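Local coordinates for sensor protein (Vibrio cholerae, PDB 3BY9), which is probably a membrane-bound sensor histidine kinase, DctB, whose sensor domain, the part in this chain, binds C4-dicarboxylates such as succinate, at residues D198-Q201 with S202-Y205. Sequence-based numbering, arbitrary orientation.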
loop_
_atom_site.group_PDB
_atom_site.type_symbol
_atom_site.label_atom_id
_atom_site.label_comp_id
_atom_site.label_asym_id
_atom_site.label_seq_id
_atom_site.Cartn_x
_atom_site.Cartn_y
_atom_site.Cartn_z
ATOM N N ASP A 198 -8.201 -3.684 -16.755
ATOM C CA ASP A 198 -6.771 -3.488 -16.463
ATOM C C ASP A 198 -6.518 -3.636 -14.963
ATOM O O ASP A 198 -5.510 -4.225 -14.552
ATOM C CB ASP A 198 -6.283 -2.085 -16.849
ATOM C CG ASP A 198 -6.234 -1.859 -18.366
ATOM O OD1 ASP A 198 -6.215 -2.852 -19.131
ATOM O OD2 ASP A 198 -6.193 -0.677 -18.779
ATOM N N ILE A 199 -7.413 -3.079 -14.145
ATOM C CA ILE A 199 -7.235 -3.185 -12.693
ATOM C C ILE A 199 -7.334 -4.633 -12.290
ATOM O O ILE A 199 -6.521 -5.140 -11.510
ATOM C CB ILE A 199 -8.302 -2.337 -11.912
ATOM C CG1 ILE A 199 -8.098 -0.840 -12.205
ATOM C CG2 ILE A 199 -8.218 -2.651 -10.402
ATOM C CD1 ILE A 199 -9.308 0.035 -11.830
ATOM N N ARG A 200 -8.317 -5.337 -12.851
ATOM C CA ARG A 200 -8.497 -6.731 -12.519
ATOM C C ARG A 200 -7.273 -7.555 -12.912
ATOM O O ARG A 200 -6.812 -8.388 -12.128
ATOM C CB ARG A 200 -9.758 -7.292 -13.217
ATOM C CG ARG A 200 -9.991 -8.781 -12.951
ATOM C CD ARG A 200 -10.243 -9.059 -11.459
ATOM N NE ARG A 200 -11.312 -8.234 -10.916
ATOM C CZ ARG A 200 -12.608 -8.524 -10.977
ATOM N NH1 ARG A 200 -13.023 -9.646 -11.563
ATOM N NH2 ARG A 200 -13.489 -7.682 -10.445
ATOM N N GLN A 201 -6.743 -7.327 -14.112
ATOM C CA GLN A 201 -5.581 -8.079 -14.559
ATOM C C GLN A 201 -4.357 -7.847 -13.687
ATOM O O GLN A 201 -3.574 -8.781 -13.471
ATOM C CB GLN A 201 -5.247 -7.767 -16.029
ATOM C CG GLN A 201 -6.380 -8.181 -16.974
ATOM C CD GLN A 201 -7.029 -9.531 -16.611
ATOM O OE1 GLN A 201 -8.222 -9.734 -16.846
ATOM N NE2 GLN A 201 -6.243 -10.456 -16.054
ATOM N N SER A 202 -4.203 -6.627 -13.181
ATOM C CA SER A 202 -3.042 -6.324 -12.315
ATOM C C SER A 202 -3.060 -7.096 -11.025
ATOM O O SER A 202 -1.982 -7.345 -10.434
ATOM C CB SER A 202 -2.972 -4.842 -11.959
ATOM O OG SER A 202 -3.948 -4.478 -10.969
ATOM N N GLN A 203 -4.256 -7.483 -10.585
ATOM C CA GLN A 203 -4.462 -8.193 -9.330
ATOM C C GLN A 203 -4.032 -7.407 -8.093
ATOM O O GLN A 203 -3.962 -7.990 -7.000
ATOM C CB GLN A 203 -3.786 -9.587 -9.340
ATOM C CG GLN A 203 -4.549 -10.626 -10.216
ATOM C CD GLN A 203 -5.870 -11.117 -9.602
ATOM O OE1 GLN A 203 -5.902 -11.762 -8.550
ATOM N NE2 GLN A 203 -6.974 -10.814 -10.281
ATOM N N GLN A 204 -3.840 -6.102 -8.271
ATOM C CA GLN A 204 -3.469 -5.225 -7.160
ATOM C C GLN A 204 -4.523 -5.312 -6.064
ATOM O O GLN A 204 -4.164 -5.278 -4.883
ATOM C CB GLN A 204 -3.332 -3.786 -7.625
ATOM C CG GLN A 204 -2.764 -2.834 -6.521
ATOM C CD GLN A 204 -2.175 -1.582 -7.129
ATOM O OE1 GLN A 204 -2.579 -1.170 -8.233
ATOM N NE2 GLN A 204 -1.228 -0.948 -6.426
ATOM N N TYR A 205 -5.803 -5.428 -6.459
ATOM C CA TYR A 205 -6.903 -5.589 -5.486
ATOM C C TYR A 205 -7.568 -6.955 -5.716
ATOM O O TYR A 205 -8.781 -7.110 -5.491
ATOM C CB TYR A 205 -7.945 -4.463 -5.629
ATOM C CG TYR A 205 -7.298 -3.106 -5.607
ATOM C CD1 TYR A 205 -6.573 -2.676 -4.483
ATOM C CD2 TYR A 205 -7.306 -2.298 -6.725
ATOM C CE1 TYR A 205 -5.874 -1.472 -4.497
ATOM C CE2 TYR A 205 -6.629 -1.118 -6.750
ATOM C CZ TYR A 205 -5.906 -0.699 -5.625
ATOM O OH TYR A 205 -5.244 0.497 -5.639
HETATM O O HOH W 1 -7.314 -6.139 -8.835
#
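Ser202 OG donates to Ile199 O over 2.7 Å and at the same time accepts from Gln204 N at 3.2 Å, an almost straight bond with an N-H...O angle of 167°. The hydroxyl thus takes up both a carbonyl from the last turn of helix 193-202 and the first amide beyond Gln203. Its place between the backbone N and the carbonyl carbon (chi1 75°) turns it back over that last turn. Ile199 O has further donors: a water at 3.0 Å that also accepts from Tyr205 N, and, only weakly, Gln203 N. The regular helical bond from Ser202 N to Asp198 O still stands. At Gln203 the chain leaves the helix with positive phi, and the bond from Gln204 N back to the serine hydroxyl forms an ST turn. This exit leads into the loop before strand 223-226, between the two sheets of the sensor domain, where Gln204 makes backbone hydrogen bonds with Leu121 and its NE2 reaches Phe119 O.

Arg200 O receives two donors from Gln203, one on each face of the carbonyl plane. Gln203 NE2 lies 3.1 Å from Arg200 O and is tilted 21° from the carbonyl plane, whereas Gln203 N comes from well above the opposite face, off any lone pair. A bend at its second torsion folds the glutamine chain back toward the helix end. The Gln203 side chain lies about 5 Å from that of Arg104, a succinate-binding residue, though no succinate is bound here. The guanidinium of Arg200 stands nearly perpendicular to the Gln203 amide. On the apolar side, Ile199 CG2 meets the edge of the Tyr205 ring at CD2, 3.8 Å away. Gln203 NE2 also bonds to Asp207, Arg200 NH2 to Ser208 O and Tyr205 OH to Asp170.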